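Local coordinates for hypothetical protein XCC0632 (Xanthomonas campestris pv. campestris, PDB 2IQI) that is of unknown function but probably serves as the auxiliary lipoprotein component of an ABC-type transport system, at residues 40-43 / 48-51; 63-68 / 108-113; 128-133 / 137-142. All blocks are in the same frame, centred on the assembly; numbering follows the deposited sequence.

In the fold
Along the chain the three contacts follow in series, and all fall within one family region, that of the ABC-type transport auxiliary lipoproteins. Interactions 1 and 2 are neighbours, their centres about 6 Å apart. Strand 49-51 of interaction 1 runs beside strand 112-113 of interaction 2, and Arg-51 forms a salt bridge with Glu-111. Interaction 3 lies about 26 Å from each, measured between centres, and on the far side of the chain's centre from interaction 2. The mixed sheet spans this distance: strand 121-132 pairs with both 101-110 and 112-113, then turns back into 137-149. This sheet contributes one side of interactions 1 and 2, whose partners are a loop and the small parallel sheet, and both strands of interaction 3.

Interaction 1 of 3, residues 40-43 / 48-51; sequences ARII and INVR
Asn-49 reaches across to the backbone of Ile-42, its ND2 donating a hydrogen bond to Ile-42 O at 3.2 Å. The acceptor lies almost within the plane of the asparagine amide, whereas the donor stands above the carbonyl plane of Ile-42, 61° out of it, and so not on a lone pair. With CG placed beside the backbone N and opposite the carbonyl carbon (chi1 -56°), the amide points off strand 49-51 at the turn. The Ile-42 side chain touches the same amide through CG1, 4.1 Å from Asn-49 OD1; that oxygen makes no bond to Ile-42 O. The isoleucine has CG1 swung beside its own carbonyl carbon (chi1 -163°), which carries CG1 to the amide, the two side chains crossing at a slant. Ile-43 makes a lesser contact: its CA is 3.9 Å from Asn-49 ND2, while its CB points away and the side chain packs on Val-107 and Phe-110 of strand 101-110. The receiving backbone is itself folded by a bond from Ile-43 N to Ala-40 O. The contact is thus a side-chain-to-backbone amide bond from a strand inside the mixed sheet to the beta turn 40-43, in the connection between strands 31-34 and 49-51.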
loop_
_atom_site.group_PDB
_atom_site.type_symbol
_atom_site.label_atom_id
_atom_site.label_comp_id
_atom_site.label_asym_id
_atom_site.label_seq_id
_atom_site.Cartn_x
_atom_site.Cartn_y
_atom_site.Cartn_z
ATOM N N ALA A 40 -8.580 10.563 0.625
ATOM C CA ALA A 40 -9.776 11.117 1.255
ATOM C C ALA A 40 -9.871 10.709 2.726
ATOM O O ALA A 40 -9.434 9.600 3.110
ATOM C CB ALA A 40 -10.981 10.693 0.523
ATOM N N ARG A 41 -10.432 11.608 3.546
ATOM C CA ARG A 41 -10.587 11.386 4.993
ATOM C C ARG A 41 -11.211 10.050 5.375
ATOM O O ARG A 41 -10.879 9.478 6.401
ATOM C CB ARG A 41 -11.363 12.527 5.642
ATOM C CG ARG A 41 -10.483 13.385 6.512
ATOM C CD ARG A 41 -11.143 14.713 6.831
ATOM N NE ARG A 41 -10.096 15.701 7.109
ATOM C CZ ARG A 41 -10.259 16.825 7.809
ATOM N NH1 ARG A 41 -11.448 17.132 8.327
ATOM N NH2 ARG A 41 -9.219 17.639 7.994
ATOM N N ILE A 42 -12.114 9.575 4.528
ATOM C CA ILE A 42 -12.788 8.313 4.719
ATOM C C ILE A 42 -11.818 7.086 4.677
ATOM O O ILE A 42 -12.032 6.091 5.380
ATOM C CB ILE A 42 -13.972 8.218 3.721
ATOM C CG1 ILE A 42 -14.979 7.133 4.122
ATOM C CG2 ILE A 42 -13.485 8.062 2.256
ATOM C CD1 ILE A 42 -16.414 7.412 3.600
ATOM N N ILE A 43 -10.754 7.175 3.872
ATOM C CA ILE A 43 -9.750 6.117 3.778
ATOM C C ILE A 43 -8.748 6.293 4.906
ATOM O O ILE A 43 -8.258 5.334 5.509
ATOM C CB ILE A 43 -8.959 6.231 2.465
ATOM C CG1 ILE A 43 -9.811 5.808 1.265
ATOM C CG2 ILE A 43 -7.667 5.414 2.526
ATOM C CD1 ILE A 43 -9.037 5.870 -0.038
ATOM N N ILE A 48 -12.893 0.987 9.087
ATOM C CA ILE A 48 -12.750 0.003 8.027
ATOM C C ILE A 48 -13.891 0.158 7.075
ATOM O O ILE A 48 -15.038 -0.094 7.423
ATOM C CB ILE A 48 -12.705 -1.432 8.561
ATOM C CG1 ILE A 48 -11.648 -1.552 9.658
ATOM C CG2 ILE A 48 -12.453 -2.390 7.392
ATOM C CD1 ILE A 48 -11.427 -2.915 10.202
ATOM N N ASN A 49 -13.575 0.575 5.863
ATOM C CA ASN A 49 -14.582 0.732 4.831
ATOM C C ASN A 49 -15.102 -0.560 4.233
ATOM O O ASN A 49 -14.379 -1.566 4.092
ATOM C CB ASN A 49 -14.045 1.618 3.742
ATOM C CG ASN A 49 -13.585 2.954 4.270
ATOM O OD1 ASN A 49 -13.973 3.354 5.359
ATOM N ND2 ASN A 49 -12.765 3.661 3.490
ATOM N N VAL A 50 -16.383 -0.510 3.901
ATOM C CA VAL A 50 -17.057 -1.613 3.277
ATOM C C VAL A 50 -18.042 -1.040 2.257
ATOM O O VAL A 50 -18.715 -0.059 2.525
ATOM C CB VAL A 50 -17.722 -2.536 4.353
ATOM C CG1 VAL A 50 -18.614 -1.736 5.292
ATOM C CG2 VAL A 50 -18.487 -3.724 3.710
ATOM N N ARG A 51 -18.074 -1.634 1.072
ATOM C CA ARG A 51 -18.999 -1.257 0.010
ATOM C C ARG A 51 -19.995 -2.410 -0.175
ATOM O O ARG A 51 -19.740 -3.330 -0.958
ATOM C CB ARG A 51 -18.198 -1.025 -1.278
ATOM C CG ARG A 51 -19.003 -0.561 -2.495
ATOM C CD ARG A 51 -18.134 -0.194 -3.665
ATOM N NE ARG A 51 -17.039 0.697 -3.278
ATOM C CZ ARG A 51 -16.992 2.002 -3.514
ATOM N NH1 ARG A 51 -17.980 2.622 -4.137
ATOM N NH2 ARG A 51 -15.938 2.683 -3.128
#

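Interaction 2 of 3, residues 63-68 / 108-113; sequences AGWAQP and RRFESD
A water molecule is gripped from both segments, joining the side chain of Trp-65 to the backbone of Phe-110. It accepts a hydrogen bond from Trp-65 NE1 at 3.2 Å and donates one to Phe-110 O at 3.1 Å. The water sits at the edge of the indole and in its plane, where the N-H points, so the one polar atom of the tryptophan side chain is satisfied although the residue is buried. Beside this bridge the two rings meet directly. CE1 of Phe-110 is the touching atom, 3.9 Å from Trp-65 NE1 and 4.0 Å from Trp-65 CZ2, and CZ2 in turn lies at the edge of the phenyl ring. The planes are turned 87° to each other with centroids 5.8 Å apart, an oblique meeting. Trp-65 holds CG beside its backbone N (chi1 -64°), which carries the indole from strand 63-65 toward the sheet; Phe-110 holds CG beside its carbonyl carbon, and its ring reaches out to meet it. Phe-162 of helix 155-185 completes the cluster, edge-to-face with Trp-65 and nearly parallel to Phe-110. Met-72 and Ala-69 of helix 69-82 pack against Trp-65 and Phe-110, respectively.

Next to Phe-110, charges are gathered within 108-113. Arg-109 NH1 forms a salt bridge with Glu-111 OE1 at 3.5 Å and a long one with Asp-113 OD2 at 3.7 Å; Glu-111 OE1 also pairs with Arg-51. Glu-125 pairs with both Arg-108 and Arg-109, which face it together in a classic beta bulge. The chemistry implies a largely apolar join between the small parallel sheet and the large mixed one, in which a bridging water meets the indole N-H and, with the packing around it, is consistent with a defined ring orientation.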
loop_
_atom_site.group_PDB
_atom_site.type_symbol
_atom_site.label_atom_id
_atom_site.label_comp_id
_atom_site.label_asym_id
_atom_site.label_seq_id
_atom_site.Cartn_x
_atom_site.Cartn_y
_atom_site.Cartn_z
ATOM N N ALA A 63 -15.456 -2.582 14.733
ATOM C CA ALA A 63 -14.156 -2.988 14.222
ATOM C C ALA A 63 -13.389 -1.739 13.784
ATOM O O ALA A 63 -13.991 -0.783 13.297
ATOM C CB ALA A 63 -14.329 -3.948 13.076
ATOM N N GLY A 64 -12.073 -1.730 13.978
ATOM C CA GLY A 64 -11.236 -0.657 13.430
ATOM C C GLY A 64 -9.809 -1.122 13.249
ATOM O O GLY A 64 -9.447 -2.221 13.686
ATOM N N TRP A 65 -9.000 -0.264 12.630
ATOM C CA TRP A 65 -7.561 -0.490 12.399
ATOM C C TRP A 65 -6.663 0.147 13.512
ATOM O O TRP A 65 -6.917 1.273 13.924
ATOM C CB TRP A 65 -7.161 0.173 11.086
ATOM C CG TRP A 65 -7.751 -0.330 9.801
ATOM C CD1 TRP A 65 -8.387 0.421 8.857
ATOM C CD2 TRP A 65 -7.732 -1.670 9.297
ATOM N NE1 TRP A 65 -8.773 -0.366 7.800
ATOM C CE2 TRP A 65 -8.389 -1.656 8.050
ATOM C CE3 TRP A 65 -7.252 -2.888 9.791
ATOM C CZ2 TRP A 65 -8.571 -2.807 7.291
ATOM C CZ3 TRP A 65 -7.418 -4.027 9.029
ATOM C CH2 TRP A 65 -8.072 -3.978 7.793
ATOM N N ALA A 66 -5.605 -0.545 13.949
ATOM C CA ALA A 66 -4.600 0.025 14.864
ATOM C C ALA A 66 -4.017 1.387 14.430
ATOM O O ALA A 66 -3.724 2.257 15.258
ATOM C CB ALA A 66 -3.466 -0.963 15.060
ATOM N N GLN A 67 -3.812 1.555 13.126
ATOM C CA GLN A 67 -3.314 2.803 12.553
ATOM C C GLN A 67 -4.317 3.185 11.488
ATOM O O GLN A 67 -4.985 2.306 10.985
ATOM C CB GLN A 67 -1.995 2.568 11.816
ATOM C CG GLN A 67 -0.792 2.436 12.644
ATOM C CD GLN A 67 0.379 1.924 11.837
ATOM O OE1 GLN A 67 0.341 0.815 11.297
ATOM N NE2 GLN A 67 1.438 2.722 11.766
ATOM N N PRO A 68 -4.363 4.476 11.081
ATOM C CA PRO A 68 -5.092 4.785 9.853
ATOM C C PRO A 68 -4.461 4.090 8.657
ATOM O O PRO A 68 -3.276 3.735 8.689
ATOM C CB PRO A 68 -4.931 6.292 9.717
ATOM C CG PRO A 68 -4.482 6.773 11.044
ATOM C CD PRO A 68 -3.744 5.674 11.687
ATOM N N ARG A 108 -6.597 5.282 -3.441
ATOM C CA ARG A 108 -7.890 5.542 -4.092
ATOM C C ARG A 108 -9.013 4.750 -3.449
ATOM O O ARG A 108 -10.103 5.268 -3.229
ATOM C CB ARG A 108 -7.822 5.214 -5.573
ATOM C CG ARG A 108 -6.788 6.021 -6.348
ATOM C CD ARG A 108 -6.754 5.489 -7.749
ATOM N NE ARG A 108 -5.971 6.282 -8.684
ATOM C CZ ARG A 108 -5.826 5.976 -9.986
ATOM N NH1 ARG A 108 -6.414 4.881 -10.483
ATOM N NH2 ARG A 108 -5.114 6.773 -10.810
ATOM N N ARG A 109 -8.730 3.483 -3.158
ATOM C CA ARG A 109 -9.667 2.604 -2.493
ATOM C C ARG A 109 -8.937 1.802 -1.446
ATOM O O ARG A 109 -7.823 1.304 -1.694
ATOM C CB ARG A 109 -10.391 1.717 -3.511
ATOM C CG ARG A 109 -11.421 2.541 -4.339
ATOM C CD ARG A 109 -12.353 1.680 -5.057
ATOM N NE ARG A 109 -11.629 0.763 -5.927
ATOM C CZ ARG A 109 -11.930 -0.527 -6.055
ATOM N NH1 ARG A 109 -12.939 -1.056 -5.352
ATOM N NH2 ARG A 109 -11.229 -1.295 -6.862
ATOM N N PHE A 110 -9.531 1.755 -0.253
ATOM C CA PHE A 110 -9.093 0.885 0.839
ATOM C C PHE A 110 -10.373 0.317 1.512
ATOM O O PHE A 110 -10.930 0.898 2.471
ATOM C CB PHE A 110 -8.246 1.669 1.830
ATOM C CG PHE A 110 -7.291 0.821 2.602
ATOM C CD1 PHE A 110 -7.718 0.101 3.705
ATOM C CD2 PHE A 110 -5.958 0.735 2.222
ATOM C CE1 PHE A 110 -6.834 -0.695 4.399
ATOM C CE2 PHE A 110 -5.071 -0.039 2.917
ATOM C CZ PHE A 110 -5.511 -0.767 3.998
ATOM N N GLU A 111 -10.874 -0.797 0.989
ATOM C CA GLU A 111 -12.229 -1.184 1.340
ATOM C C GLU A 111 -12.498 -2.672 1.221
ATOM O O GLU A 111 -11.882 -3.372 0.422
ATOM C CB GLU A 111 -13.229 -0.402 0.490
ATOM C CG GLU A 111 -13.105 -0.710 -1.011
ATOM C CD GLU A 111 -13.922 0.233 -1.893
ATOM O OE1 GLU A 111 -14.893 -0.240 -2.518
ATOM O OE2 GLU A 111 -13.609 1.447 -1.955
ATOM N N SER A 112 -13.423 -3.146 2.041
ATOM C CA SER A 112 -14.008 -4.461 1.852
ATOM C C SER A 112 -15.093 -4.364 0.793
ATOM O O SER A 112 -16.092 -3.706 0.996
ATOM C CB SER A 112 -14.599 -4.932 3.151
ATOM O OG SER A 112 -14.997 -6.253 3.018
ATOM N N ASP A 113 -14.870 -4.984 -0.361
ATOM C CA ASP A 113 -15.737 -4.779 -1.533
ATOM C C ASP A 113 -16.506 -6.040 -1.860
ATOM O O ASP A 113 -15.910 -7.082 -2.164
ATOM C CB ASP A 113 -14.898 -4.325 -2.723
ATOM C CG ASP A 113 -15.726 -4.031 -3.995
ATOM O OD1 ASP A 113 -16.963 -3.795 -3.935
ATOM O OD2 ASP A 113 -15.085 -4.012 -5.087
HETATM O O HOH W 1 -10.615 0.839 5.536
#

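Interaction 3 of 3, residues 128-133 / 137-142; sequences AKLLHS and RVVASR
Leu-130 is held to the opposite strand through both its backbone polar groups: its O accepts from Val-139 N at 2.8 Å, and its N donates to Ala-140 O at 3.0 Å. Nearer the turn, His-132 N donates to Arg-137 O at 2.9 Å, and a weak bond from Arg-137 N to His-132 O returns. At the other end Ala-128 and Arg-142 exchange a pair of bonds, each 3.1 Å between N and O; Ser-141 OG adds a weak one to Ala-128 O.

Among side chains, Arg-137 bends at chi3 (61°), which brings NH2 over one face of the His-132 imidazole, the guanidinium itself slanting at 45° to the ring. NH2 is 3.4 Å from His-132 CG, placed toward the rim of the ring. Asp-135, in the turn, is shared by the pair through OD2: a salt bridge from Arg-137 NE and a hydrogen bond from His-132 ND1. Arg-137 NH2 pairs with Asp-184.

Apolar contacts lie further along the strands. Leu-130 CD2 meets Val-139 CG1 at 4.3 Å, and Val-139 also touches Thr-180 of helix 155-185. On the other face Leu-131 packs across Val-138; there too, but as a carbon beside a hydroxyl, Lys-129 CG lies by Ser-141 OG. Val-139 and Ala-140 both face Leu-130, shifting the register by one: a classic beta bulge within an antiparallel beta hairpin.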
loop_
_atom_site.group_PDB
_atom_site.type_symbol
_atom_site.label_atom_id
_atom_site.label_comp_id
_atom_site.label_asym_id
_atom_site.label_seq_id
_atom_site.Cartn_x
_atom_site.Cartn_y
_atom_site.Cartn_z
ATOM N N ALA A 128 1.240 5.302 -7.538
ATOM C CA ALA A 128 2.562 5.752 -7.117
ATOM C C ALA A 128 3.207 6.582 -8.192
ATOM O O ALA A 128 3.184 6.231 -9.365
ATOM C CB ALA A 128 3.464 4.558 -6.812
ATOM N N LYS A 129 3.789 7.690 -7.790
ATOM C CA LYS A 129 4.666 8.411 -8.665
ATOM C C LYS A 129 6.031 8.265 -8.057
ATOM O O LYS A 129 6.173 8.327 -6.814
ATOM C CB LYS A 129 4.292 9.877 -8.653
ATOM C CG LYS A 129 2.969 10.178 -9.265
ATOM C CD LYS A 129 2.761 11.648 -9.281
ATOM C CE LYS A 129 1.733 11.932 -10.329
ATOM N NZ LYS A 129 0.389 11.332 -10.087
ATOM N N LEU A 130 7.029 8.072 -8.905
ATOM C CA LEU A 130 8.402 8.198 -8.508
ATOM C C LEU A 130 8.943 9.478 -9.142
ATOM O O LEU A 130 8.882 9.665 -10.356
ATOM C CB LEU A 130 9.190 6.982 -8.974
ATOM C CG LEU A 130 10.643 6.976 -8.513
ATOM C CD1 LEU A 130 10.697 6.861 -6.962
ATOM C CD2 LEU A 130 11.431 5.882 -9.165
ATOM N N LEU A 131 9.437 10.377 -8.313
ATOM C CA LEU A 131 9.985 11.665 -8.752
ATOM C C LEU A 131 11.475 11.704 -8.503
ATOM O O LEU A 131 11.981 11.081 -7.560
ATOM C CB LEU A 131 9.338 12.804 -7.984
ATOM C CG LEU A 131 7.863 13.028 -8.306
ATOM C CD1 LEU A 131 7.186 13.920 -7.269
ATOM C CD2 LEU A 131 7.740 13.670 -9.715
ATOM N N HIS A 132 12.181 12.424 -9.370
ATOM C CA HIS A 132 13.607 12.655 -9.218
ATOM C C HIS A 132 13.695 13.972 -8.453
ATOM O O HIS A 132 13.261 15.012 -8.969
ATOM C CB HIS A 132 14.267 12.726 -10.606
ATOM C CG HIS A 132 15.768 12.745 -10.567
ATOM N ND1 HIS A 132 16.513 13.813 -11.016
ATOM C CD2 HIS A 132 16.661 11.833 -10.122
ATOM C CE1 HIS A 132 17.795 13.558 -10.853
ATOM N NE2 HIS A 132 17.912 12.362 -10.312
ATOM N N SER A 133 14.195 13.937 -7.213
ATOM C CA SER A 133 14.031 15.096 -6.289
ATOM C C SER A 133 14.533 16.435 -6.851
ATOM O O SER A 133 13.901 17.481 -6.650
ATOM C CB SER A 133 14.659 14.826 -4.919
ATOM O OG SER A 133 14.328 13.525 -4.441
ATOM N N ARG A 137 11.010 15.912 -11.297
ATOM C CA ARG A 137 10.824 15.291 -12.610
ATOM C C ARG A 137 10.131 13.969 -12.411
ATOM O O ARG A 137 10.642 13.085 -11.725
ATOM C CB ARG A 137 12.181 15.061 -13.318
ATOM C CG ARG A 137 12.107 14.322 -14.681
ATOM C CD ARG A 137 13.450 14.252 -15.355
ATOM N NE ARG A 137 14.409 13.518 -14.537
ATOM C CZ ARG A 137 14.490 12.186 -14.498
ATOM N NH1 ARG A 137 13.658 11.474 -15.237
ATOM N NH2 ARG A 137 15.383 11.560 -13.728
ATOM N N VAL A 138 8.967 13.828 -13.021
ATOM C CA VAL A 138 8.253 12.565 -12.944
ATOM C C VAL A 138 8.981 11.494 -13.719
ATOM O O VAL A 138 9.089 11.575 -14.930
ATOM C CB VAL A 138 6.826 12.708 -13.414
ATOM C CG1 VAL A 138 6.090 11.411 -13.169
ATOM C CG2 VAL A 138 6.170 13.877 -12.643
ATOM N N VAL A 139 9.512 10.510 -12.997
ATOM C CA VAL A 139 10.191 9.394 -13.615
ATOM C C VAL A 139 9.168 8.458 -14.243
ATOM O O VAL A 139 9.293 8.096 -15.383
ATOM C CB VAL A 139 11.060 8.658 -12.621
ATOM C CG1 VAL A 139 11.512 7.339 -13.207
ATOM C CG2 VAL A 139 12.252 9.502 -12.247
ATOM N N ALA A 140 8.143 8.090 -13.488
ATOM C CA ALA A 140 7.057 7.222 -13.945
ATOM C C ALA A 140 5.959 7.196 -12.892
ATOM O O ALA A 140 6.098 7.726 -11.776
ATOM C CB ALA A 140 7.539 5.827 -14.198
ATOM N N SER A 141 4.857 6.570 -13.270
ATOM C CA SER A 141 3.645 6.589 -12.504
ATOM C C SER A 141 3.008 5.275 -12.835
ATOM O O SER A 141 3.196 4.782 -13.945
ATOM C CB SER A 141 2.760 7.732 -12.968
ATOM O OG SER A 141 1.833 8.083 -11.940
ATOM N N ARG A 142 2.286 4.693 -11.879
ATOM C CA ARG A 142 1.620 3.420 -12.074
ATOM C C ARG A 142 0.512 3.201 -11.070
ATOM O O ARG A 142 0.684 3.403 -9.875
ATOM C CB ARG A 142 2.600 2.255 -11.984
ATOM C CG ARG A 142 1.891 0.961 -12.207
ATOM C CD ARG A 142 2.757 -0.237 -12.240
ATOM N NE ARG A 142 3.532 -0.297 -13.464
ATOM C CZ ARG A 142 4.329 -1.313 -13.777
ATOM N NH1 ARG A 142 4.432 -2.370 -12.959
ATOM N NH2 ARG A 142 5.015 -1.280 -14.912
#